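Local coordinates for protein chorismate synthase (Aquifex aeolicus, PDB 1Q1L) that catalyses the elimination of phosphate from 5-enolpyruvylshikimate-3-phosphate to give chorismate, using reduced FMN as cofactor, at residues Tyr8-Thr13 with Ile25-Pro30; Ile66-Arg71 with Pro79-Ile84; Ile170-Val175 with Lys214-Glu219; Ser182-Pro187 with Pro316-Val321. All blocks are in the same frame, centred on the assembly; numbering follows the deposited sequence.

How the interactions relate
From the N terminus, interaction 1 closes first, as the hairpin of strands 10-14 and 21-27. Interaction 2 follows in series and closes the short loop between 66-71 and 79-84. The two touch, because strands 21-27 and 80-85 are neighbours in one antiparallel sheet; L26 O and I80 N lie 2.8 Å apart, a probable hydrogen bond. Interactions 3 and 4 come later, on the opposite side of the chain's centre. Their segments alternate along the chain, so their loops cross. Both reach the second sheet: interaction 3 brings helix 210-221 to its hairpin end, and interaction 4 brings the 182-187 turn onto strand 317-323. Their nearest atoms are about 6 Å apart.

Interaction 1: Tyr8-Thr13 with Ile25-Pro30; sequences YLRFLT and ILEGIP
R10 O accepts the backbone N-H of E27 at 2.7 Å, nearly straight at 170°. This is one rung of the antiparallel beta hairpin formed by strands 10-14 and 21-27. R10 N returns a bond to E27 O at 3.0 Å. L12 and I25 form the next hydrogen-bonded pair. F11 and L26 sit between these pairs as a non-hydrogen-bonded pair. L26 CD1 lies 3.8 Å from F11 CB on the face that meets helices 142-157 and 356-379.

R10 and E27 lie on the other face, with L12 and I25. The R10 and E27 side chains run side by side in the same direction. E27 CG is anti to its backbone N (chi1 -175°), and the chain runs on extended to the arginine. R10 NH1 forms a salt bridge to E27 OE1 at 2.7 Å. OE1 uses its syn lone pair, and the two flat groups are turned 50° apart. R10 NH2 forms a salt bridge to D249 of a neighbouring subunit, which links the hairpin to it. An alanine here would probably leave E27 OE1 and that D249 without this charged partner.

The backbone turns at G28. A side chain there would collide with L9 CD2, which packs 3.5 Å from G28 C. Y8 OH is bonded to G381 O, while Y8 CE2, at the ring edge, lies 3.4 Å from G28 O.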
# COMPACT_ATOMS: atom_id res chain seq x y z
N TYR A 8 1.83 -2.79 -8.88
CA TYR A 8 1.85 -4.24 -9.06
C TYR A 8 3.07 -4.94 -8.47
O TYR A 8 2.93 -5.89 -7.70
CB TYR A 8 1.75 -4.55 -10.55
CG TYR A 8 1.49 -6.01 -10.86
CD1 TYR A 8 0.19 -6.49 -10.98
CD2 TYR A 8 2.55 -6.90 -11.03
CE1 TYR A 8 -0.06 -7.83 -11.28
CE2 TYR A 8 2.32 -8.24 -11.33
CZ TYR A 8 1.01 -8.70 -11.45
OH TYR A 8 0.79 -10.02 -11.76
N LEU A 9 4.26 -4.50 -8.86
CA LEU A 9 5.49 -5.10 -8.36
C LEU A 9 5.76 -4.64 -6.94
O LEU A 9 5.20 -3.64 -6.49
CB LEU A 9 6.69 -4.71 -9.23
CG LEU A 9 6.74 -5.21 -10.67
CD1 LEU A 9 7.94 -4.58 -11.35
CD2 LEU A 9 6.82 -6.74 -10.70
N ARG A 10 6.61 -5.38 -6.24
CA ARG A 10 6.96 -5.04 -4.87
C ARG A 10 8.42 -5.43 -4.71
O ARG A 10 8.86 -6.46 -5.23
CB ARG A 10 6.15 -5.86 -3.85
CG ARG A 10 4.71 -6.12 -4.22
CD ARG A 10 4.15 -7.28 -3.41
NE ARG A 10 3.87 -6.92 -2.02
CZ ARG A 10 3.38 -7.75 -1.10
NH1 ARG A 10 3.11 -9.01 -1.41
NH2 ARG A 10 3.12 -7.30 0.12
N PHE A 11 9.18 -4.61 -4.00
CA PHE A 11 10.56 -4.95 -3.77
C PHE A 11 11.10 -4.18 -2.59
O PHE A 11 10.59 -3.13 -2.23
CB PHE A 11 11.41 -4.74 -5.04
CG PHE A 11 11.84 -3.31 -5.29
CD1 PHE A 11 12.97 -2.79 -4.69
CD2 PHE A 11 11.12 -2.50 -6.18
CE1 PHE A 11 13.40 -1.48 -4.96
CE2 PHE A 11 11.54 -1.20 -6.46
CZ PHE A 11 12.68 -0.69 -5.85
N LEU A 12 12.11 -4.75 -1.95
CA LEU A 12 12.77 -4.11 -0.82
C LEU A 12 14.25 -4.35 -1.01
O LEU A 12 14.63 -5.38 -1.57
CB LEU A 12 12.33 -4.73 0.50
CG LEU A 12 10.92 -4.40 0.98
CD1 LEU A 12 10.62 -5.20 2.25
CD2 LEU A 12 10.80 -2.89 1.24
N THR A 13 15.06 -3.40 -0.59
CA THR A 13 16.51 -3.54 -0.68
C THR A 13 17.04 -3.27 0.72
O THR A 13 16.36 -2.64 1.54
CB THR A 13 17.16 -2.53 -1.65
OG1 THR A 13 17.04 -1.20 -1.11
CG2 THR A 13 16.49 -2.59 -3.01
N ILE A 25 14.83 -8.14 -2.60
CA ILE A 25 13.80 -9.13 -2.87
C ILE A 25 12.79 -8.42 -3.76
O ILE A 25 12.26 -7.37 -3.39
CB ILE A 25 13.09 -9.63 -1.59
CG1 ILE A 25 14.08 -10.39 -0.70
CG2 ILE A 25 11.94 -10.55 -1.97
CD1 ILE A 25 13.50 -10.94 0.60
N LEU A 26 12.56 -9.01 -4.93
CA LEU A 26 11.62 -8.48 -5.92
C LEU A 26 10.50 -9.49 -6.10
O LEU A 26 10.75 -10.67 -6.34
CB LEU A 26 12.33 -8.29 -7.26
CG LEU A 26 11.41 -8.01 -8.46
CD1 LEU A 26 10.64 -6.72 -8.20
CD2 LEU A 26 12.22 -7.90 -9.73
N GLU A 27 9.26 -9.02 -6.00
CA GLU A 27 8.12 -9.91 -6.16
C GLU A 27 7.14 -9.39 -7.20
O GLU A 27 6.87 -8.20 -7.28
CB GLU A 27 7.39 -10.05 -4.82
CG GLU A 27 6.25 -11.04 -4.86
CD GLU A 27 5.45 -11.07 -3.56
OE1 GLU A 27 4.63 -10.16 -3.35
OE2 GLU A 27 5.66 -12.00 -2.75
N GLY A 28 6.60 -10.30 -8.01
CA GLY A 28 5.63 -9.89 -9.01
C GLY A 28 6.00 -10.18 -10.45
O GLY A 28 5.13 -10.11 -11.33
N ILE A 29 7.28 -10.47 -10.73
CA ILE A 29 7.67 -10.77 -12.11
C ILE A 29 7.04 -12.12 -12.46
O ILE A 29 7.16 -13.07 -11.71
CB ILE A 29 9.20 -10.87 -12.26
CG1 ILE A 29 9.85 -9.53 -11.90
CG2 ILE A 29 9.54 -11.22 -13.71
CD1 ILE A 29 9.59 -8.43 -12.90
N PRO A 30 6.34 -12.20 -13.60
CA PRO A 30 5.70 -13.46 -13.98
C PRO A 30 6.65 -14.64 -14.09
O PRO A 30 7.86 -14.47 -14.24
CB PRO A 30 5.04 -13.13 -15.31
CG PRO A 30 4.76 -11.65 -15.20
CD PRO A 30 6.04 -11.14 -14.58

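Interaction 2: Ile66-Arg71 with Pro79-Ile84; sequences ILSGVR and PIALFI
S68 OG reaches across to P79 O at 3.0 Å and donates its hydrogen there. The contact pairs strands 64-68 and 80-85 in the four-stranded antiparallel sheet. Strand 64-68 is outermost in this sheet within the chain. The S68 torsion explains the bond: OG stands between the backbone N and the carbonyl carbon (chi1 73°), facing the partner strand. It meets the carbonyl of P79 from above its plane. A81 N also points to OG, but this bond is weak at 3.4 Å. The backbone bond between the segments runs from L67 N to A81 O, 2.7 Å long and close to straight at 168°.

I66 and L82 project to the same side of the sheet and lie side by side. I66 CG1 meets L82 CD2 at 3.8 Å. L82 also packs on I40 of helix 37-48 and A147 of helix 142-157, so this side is the helix-covered one. L67 serves A81 and F83. Its CB lies 4.0 Å from A81 CB. L67 CG is anti to the carbonyl carbon (chi1 -56°), and from there CD1 reaches F83 CB at 3.9 Å as the two side chains cross obliquely. L67 also packs on T23 of the second subunit.

G69 follows with positive phi. A side chain on it would strike P79 O and I80 CG1. Its N is bonded to E16 of the second subunit. Next to it, S68 O receives a CA-H contact from I80 CA at 3.5 Å.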
# COMPACT_ATOMS: atom_id res chain seq x y z
N ILE A 66 21.79 -15.03 -7.32
CA ILE A 66 20.35 -15.24 -7.21
C ILE A 66 20.13 -16.27 -6.12
O ILE A 66 20.65 -17.39 -6.20
CB ILE A 66 19.75 -15.73 -8.53
CG1 ILE A 66 19.91 -14.65 -9.61
CG2 ILE A 66 18.28 -16.10 -8.34
CD1 ILE A 66 19.31 -15.02 -10.97
N LEU A 67 19.37 -15.90 -5.10
CA LEU A 67 19.10 -16.79 -3.97
C LEU A 67 17.78 -17.56 -4.07
O LEU A 67 17.55 -18.50 -3.31
CB LEU A 67 19.11 -15.99 -2.67
CG LEU A 67 20.36 -15.17 -2.35
CD1 LEU A 67 20.10 -14.34 -1.11
CD2 LEU A 67 21.56 -16.10 -2.14
N SER A 68 16.91 -17.14 -4.98
CA SER A 68 15.62 -17.80 -5.13
C SER A 68 14.84 -17.22 -6.28
O SER A 68 15.25 -16.21 -6.87
CB SER A 68 14.79 -17.63 -3.86
OG SER A 68 14.30 -16.30 -3.75
N GLY A 69 13.72 -17.86 -6.60
CA GLY A 69 12.85 -17.39 -7.67
C GLY A 69 13.20 -17.82 -9.07
O GLY A 69 12.47 -17.53 -10.01
N VAL A 70 14.32 -18.52 -9.23
CA VAL A 70 14.75 -18.96 -10.55
C VAL A 70 15.24 -20.40 -10.57
O VAL A 70 16.03 -20.82 -9.73
CB VAL A 70 15.88 -18.06 -11.08
CG1 VAL A 70 16.28 -18.50 -12.49
CG2 VAL A 70 15.44 -16.60 -11.07
N ARG A 71 14.77 -21.16 -11.55
CA ARG A 71 15.17 -22.56 -11.68
C ARG A 71 15.32 -22.90 -13.15
O ARG A 71 14.45 -22.58 -13.97
CB ARG A 71 14.12 -23.46 -11.04
CG ARG A 71 14.56 -24.91 -10.86
CD ARG A 71 13.36 -25.82 -10.63
NE ARG A 71 13.75 -27.21 -10.41
CZ ARG A 71 12.95 -28.26 -10.59
NH1 ARG A 71 11.70 -28.08 -10.99
NH2 ARG A 71 13.40 -29.48 -10.36
N PRO A 79 9.05 -15.04 -5.16
CA PRO A 79 9.93 -13.88 -4.99
C PRO A 79 11.37 -14.16 -5.42
O PRO A 79 11.90 -15.26 -5.20
CB PRO A 79 9.83 -13.58 -3.49
CG PRO A 79 8.51 -14.16 -3.09
CD PRO A 79 8.48 -15.45 -3.86
N ILE A 80 12.00 -13.15 -6.02
CA ILE A 80 13.37 -13.26 -6.47
C ILE A 80 14.26 -12.51 -5.48
O ILE A 80 14.13 -11.29 -5.30
CB ILE A 80 13.55 -12.63 -7.86
CG1 ILE A 80 12.60 -13.31 -8.85
CG2 ILE A 80 15.00 -12.75 -8.31
CD1 ILE A 80 12.57 -12.67 -10.22
N ALA A 81 15.17 -13.23 -4.83
CA ALA A 81 16.08 -12.64 -3.86
C ALA A 81 17.48 -12.60 -4.44
O ALA A 81 17.96 -13.57 -5.02
CB ALA A 81 16.06 -13.45 -2.56
N LEU A 82 18.14 -11.46 -4.26
CA LEU A 82 19.49 -11.27 -4.78
C LEU A 82 20.40 -10.78 -3.66
O LEU A 82 19.96 -10.09 -2.74
CB LEU A 82 19.48 -10.21 -5.88
CG LEU A 82 18.44 -10.30 -7.00
CD1 LEU A 82 18.45 -9.01 -7.81
CD2 LEU A 82 18.71 -11.50 -7.89
N PHE A 83 21.68 -11.15 -3.74
CA PHE A 83 22.65 -10.69 -2.77
C PHE A 83 23.88 -10.21 -3.53
O PHE A 83 24.35 -10.88 -4.43
CB PHE A 83 23.05 -11.81 -1.80
CG PHE A 83 23.93 -11.34 -0.67
CD1 PHE A 83 23.46 -10.39 0.23
CD2 PHE A 83 25.24 -11.81 -0.55
CE1 PHE A 83 24.28 -9.91 1.25
CE2 PHE A 83 26.07 -11.33 0.47
CZ PHE A 83 25.59 -10.38 1.37
N ILE A 84 24.36 -9.03 -3.17
CA ILE A 84 25.54 -8.45 -3.81
C ILE A 84 26.61 -8.26 -2.75
O ILE A 84 26.50 -7.37 -1.91
CB ILE A 84 25.24 -7.07 -4.44
CG1 ILE A 84 24.16 -7.19 -5.51
CG2 ILE A 84 26.52 -6.49 -5.04
CD1 ILE A 84 23.64 -5.85 -6.00

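Interaction 3: Ile170-Val175 with Lys214-Glu219; sequences IGQKEV and KTYIDE
Y216 OH accepts the backbone N-H of Q172, the one hydrogen bond between the segments. It is 2.9 Å long and nearly straight at 168°. Q172 also packs on R279 of the fourth subunit. The donor sits in a type II' beta turn from I170 to K173, which links strands 162-170 and 173-174 as a tight hairpin. The turn bond, K173 N to I170 O, is weak at 3.2 Å; I170 N to K173 O, 2.9 Å, pairs the same two residues the other way. G171 has positive phi; a side chain there would run into Y216 OH.

The aromatic contact is a CH-pi interaction. K173 CB lies over one face of the Y216 ring, 4.2 Å from its centroid and offset toward the rim. Y216 CB points toward the turn, and CG is anti to the backbone N (chi1 169°), which carries the ring out to it. The K173 chain runs back past the ring toward the helix, where NZ forms a salt bridge to E212.

The apolar part is slight, with I170 CG2 at 4.5 Å from I217 CD1.

Helix 210-221 thus docks against the hairpin whose strand 173-174 is outermost in the five-stranded sheet within the chain. Y216 also touches L227, shortly before strand 229-236.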
# COMPACT_ATOMS: atom_id res chain seq x y z
N ILE A 170 28.03 17.82 -18.09
CA ILE A 170 28.83 17.56 -16.89
C ILE A 170 29.41 18.91 -16.52
O ILE A 170 30.18 19.48 -17.29
CB ILE A 170 30.00 16.59 -17.16
CG1 ILE A 170 29.47 15.21 -17.53
CG2 ILE A 170 30.87 16.48 -15.91
CD1 ILE A 170 30.56 14.19 -17.78
N GLY A 171 29.03 19.42 -15.36
CA GLY A 171 29.53 20.72 -14.96
C GLY A 171 28.95 21.75 -15.91
O GLY A 171 27.79 21.63 -16.32
N GLN A 172 29.74 22.75 -16.28
CA GLN A 172 29.27 23.78 -17.20
C GLN A 172 29.37 23.35 -18.65
O GLN A 172 28.82 24.00 -19.54
CB GLN A 172 30.06 25.08 -16.99
CG GLN A 172 29.65 25.89 -15.76
CD GLN A 172 28.21 26.38 -15.83
OE1 GLN A 172 27.65 26.55 -16.92
NE2 GLN A 172 27.61 26.64 -14.67
N LYS A 173 30.07 22.24 -18.90
CA LYS A 173 30.24 21.75 -20.27
C LYS A 173 29.10 20.84 -20.71
O LYS A 173 28.86 19.78 -20.11
CB LYS A 173 31.57 21.01 -20.40
CG LYS A 173 31.89 20.60 -21.82
CD LYS A 173 33.29 20.05 -21.96
CE LYS A 173 33.60 19.73 -23.41
NZ LYS A 173 33.36 20.91 -24.28
N GLU A 174 28.41 21.24 -21.77
CA GLU A 174 27.28 20.48 -22.29
C GLU A 174 27.54 19.87 -23.67
O GLU A 174 28.43 20.32 -24.39
CB GLU A 174 26.04 21.37 -22.38
CG GLU A 174 25.89 22.35 -21.23
CD GLU A 174 24.53 23.02 -21.21
OE1 GLU A 174 23.54 22.33 -20.89
OE2 GLU A 174 24.44 24.22 -21.53
N VAL A 175 26.78 18.85 -24.02
CA VAL A 175 26.91 18.23 -25.33
C VAL A 175 26.05 19.10 -26.23
O VAL A 175 24.83 18.95 -26.30
CB VAL A 175 26.38 16.78 -25.34
CG1 VAL A 175 26.40 16.23 -26.76
CG2 VAL A 175 27.23 15.90 -24.43
N LYS A 214 37.30 15.05 -20.59
CA LYS A 214 38.26 14.61 -19.59
C LYS A 214 39.18 15.76 -19.20
O LYS A 214 39.67 15.82 -18.08
CB LYS A 214 39.08 13.44 -20.12
CG LYS A 214 38.25 12.29 -20.67
CD LYS A 214 38.70 10.95 -20.11
CE LYS A 214 40.14 10.63 -20.48
NZ LYS A 214 40.58 9.33 -19.89
N THR A 215 39.41 16.68 -20.14
CA THR A 215 40.27 17.83 -19.89
C THR A 215 39.57 18.80 -18.94
O THR A 215 40.11 19.16 -17.90
CB THR A 215 40.62 18.56 -21.20
OG1 THR A 215 41.41 17.70 -22.03
CG2 THR A 215 41.39 19.84 -20.91
N TYR A 216 38.37 19.23 -19.32
CA TYR A 216 37.60 20.15 -18.50
C TYR A 216 37.50 19.63 -17.08
O TYR A 216 37.71 20.37 -16.12
CB TYR A 216 36.19 20.30 -19.07
CG TYR A 216 35.23 21.02 -18.15
CD1 TYR A 216 35.31 22.40 -17.96
CD2 TYR A 216 34.24 20.32 -17.45
CE1 TYR A 216 34.42 23.07 -17.11
CE2 TYR A 216 33.36 20.97 -16.60
CZ TYR A 216 33.45 22.34 -16.43
OH TYR A 216 32.56 23.00 -15.61
N ILE A 217 37.19 18.35 -16.95
CA ILE A 217 37.05 17.71 -15.65
C ILE A 217 38.30 17.88 -14.80
O ILE A 217 38.26 18.48 -13.73
CB ILE A 217 36.70 16.22 -15.80
CG1 ILE A 217 35.32 16.08 -16.46
CG2 ILE A 217 36.71 15.53 -14.44
CD1 ILE A 217 34.87 14.65 -16.66
N ASP A 218 39.42 17.34 -15.27
CA ASP A 218 40.68 17.44 -14.54
C ASP A 218 40.98 18.91 -14.26
O ASP A 218 41.51 19.26 -13.20
CB ASP A 218 41.82 16.83 -15.35
CG ASP A 218 41.59 15.36 -15.65
OD1 ASP A 218 41.33 14.59 -14.70
OD2 ASP A 218 41.68 14.98 -16.84
N GLU A 219 40.65 19.76 -15.23
CA GLU A 219 40.86 21.20 -15.10
C GLU A 219 40.09 21.74 -13.90
O GLU A 219 40.46 22.77 -13.33
CB GLU A 219 40.38 21.90 -16.38
CG GLU A 219 40.40 23.42 -16.33
CD GLU A 219 39.83 24.04 -17.60
OE1 GLU A 219 40.43 23.84 -18.68
OE2 GLU A 219 38.79 24.73 -17.51

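Interaction 4: Ser182-Pro187 with Pro316-Val321; sequences SYFANP and PIVVRV
This is apolar packing of a 3-10 turn, just ahead of helix 187-197, on strand 317-323. F184 carries it. V318 CG1 sits over the centre of the F184 ring, 3.6 Å from the centroid, in a CH-pi contact only 10° off the ring normal. With CG anti to the carbonyl carbon (chi1 -79°), the F184 ring leaves the turn and reaches over V318, crossing it at about a right angle. R320 CD approaches the ring at its edge, 4.0 Å from F184 CZ. The R320 guanidinium is held elsewhere, by salt bridges to E270 and E232.

The strand belongs to the five-stranded antiparallel sheet, one part of the beta-alpha-beta sandwich of this enzyme. V318 and R320 point toward the turn, while I317 and V319 point away and touch I256 of helix 252-261. An alanine in place of F184 would probably open a gap above V318 CG1 and leave R320 CD without its aromatic neighbour.

At the other end, P316 CG meets P187 CG at 4.0 Å. P316 CG also lies 3.7 Å from F184 O. N302 bonds both F184 O and P316 O through ND2. N186 is the N-cap of helix 187-197, with OD1 bonded to K189 N.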
# COMPACT_ATOMS: atom_id res chain seq x y z
N SER A 182 14.61 17.68 -31.01
CA SER A 182 13.73 17.03 -31.97
C SER A 182 13.94 15.51 -31.93
O SER A 182 13.04 14.75 -32.24
CB SER A 182 14.01 17.54 -33.38
OG SER A 182 15.34 17.24 -33.76
N TYR A 183 15.14 15.08 -31.54
CA TYR A 183 15.42 13.66 -31.49
C TYR A 183 14.56 12.89 -30.47
O TYR A 183 14.53 11.66 -30.48
CB TYR A 183 16.92 13.42 -31.21
CG TYR A 183 17.41 13.91 -29.87
CD1 TYR A 183 17.19 13.17 -28.71
CD2 TYR A 183 18.09 15.12 -29.76
CE1 TYR A 183 17.64 13.63 -27.46
CE2 TYR A 183 18.53 15.59 -28.53
CZ TYR A 183 18.31 14.84 -27.39
OH TYR A 183 18.74 15.32 -26.18
N PHE A 184 13.84 13.62 -29.61
CA PHE A 184 12.96 12.99 -28.62
C PHE A 184 11.91 12.15 -29.34
O PHE A 184 11.31 11.25 -28.75
CB PHE A 184 12.22 14.05 -27.78
CG PHE A 184 13.04 14.65 -26.68
CD1 PHE A 184 14.37 14.31 -26.50
CD2 PHE A 184 12.46 15.58 -25.82
CE1 PHE A 184 15.12 14.88 -25.47
CE2 PHE A 184 13.20 16.16 -24.79
CZ PHE A 184 14.53 15.81 -24.62
N ALA A 185 11.66 12.47 -30.60
CA ALA A 185 10.66 11.74 -31.38
C ALA A 185 11.33 10.78 -32.35
O ALA A 185 10.69 10.31 -33.28
CB ALA A 185 9.79 12.73 -32.14
N ASN A 186 12.59 10.46 -32.11
CA ASN A 186 13.32 9.58 -33.02
C ASN A 186 13.95 8.36 -32.33
O ASN A 186 15.08 8.43 -31.84
CB ASN A 186 14.41 10.39 -33.72
CG ASN A 186 14.92 9.71 -34.97
OD1 ASN A 186 15.17 8.51 -34.98
ND2 ASN A 186 15.07 10.49 -36.04
N PRO A 187 13.23 7.22 -32.30
CA PRO A 187 13.72 5.99 -31.67
C PRO A 187 15.13 5.61 -32.13
O PRO A 187 16.00 5.32 -31.31
CB PRO A 187 12.68 4.96 -32.08
CG PRO A 187 11.42 5.76 -32.12
CD PRO A 187 11.87 7.02 -32.83
N PRO A 316 8.19 7.74 -27.65
CA PRO A 316 9.25 7.39 -26.70
C PRO A 316 9.09 8.13 -25.38
O PRO A 316 8.75 9.32 -25.36
CB PRO A 316 10.53 7.82 -27.43
CG PRO A 316 10.15 7.72 -28.87
CD PRO A 316 8.76 8.29 -28.89
N ILE A 317 9.32 7.42 -24.28
CA ILE A 317 9.25 8.06 -22.97
C ILE A 317 10.61 8.73 -22.80
O ILE A 317 11.65 8.08 -22.97
CB ILE A 317 9.08 7.03 -21.83
CG1 ILE A 317 7.83 6.20 -22.05
CG2 ILE A 317 9.04 7.76 -20.49
CD1 ILE A 317 6.56 7.00 -22.20
N VAL A 318 10.61 10.01 -22.50
CA VAL A 318 11.87 10.73 -22.35
C VAL A 318 11.87 11.52 -21.08
O VAL A 318 11.00 12.36 -20.85
CB VAL A 318 12.12 11.67 -23.54
CG1 VAL A 318 13.43 12.45 -23.33
CG2 VAL A 318 12.19 10.86 -24.82
N VAL A 319 12.88 11.26 -20.25
CA VAL A 319 13.01 11.92 -18.96
C VAL A 319 14.37 12.58 -18.82
O VAL A 319 15.39 11.97 -19.11
CB VAL A 319 12.84 10.88 -17.82
CG1 VAL A 319 12.71 11.58 -16.50
CG2 VAL A 319 11.64 10.00 -18.11
N ARG A 320 14.38 13.82 -18.35
CA ARG A 320 15.62 14.57 -18.16
C ARG A 320 15.86 14.65 -16.66
O ARG A 320 14.97 15.03 -15.90
CB ARG A 320 15.50 15.97 -18.78
CG ARG A 320 14.79 15.96 -20.14
CD ARG A 320 15.04 17.25 -20.92
NE ARG A 320 16.44 17.39 -21.29
CZ ARG A 320 17.28 18.26 -20.74
NH1 ARG A 320 16.88 19.08 -19.78
NH2 ARG A 320 18.55 18.29 -21.14
N VAL A 321 17.08 14.31 -16.23
CA VAL A 321 17.41 14.26 -14.82
C VAL A 321 18.64 15.06 -14.44
O VAL A 321 19.70 14.93 -15.07
CB VAL A 321 17.60 12.78 -14.39
CG1 VAL A 321 17.73 12.67 -12.89
CG2 VAL A 321 16.44 11.94 -14.91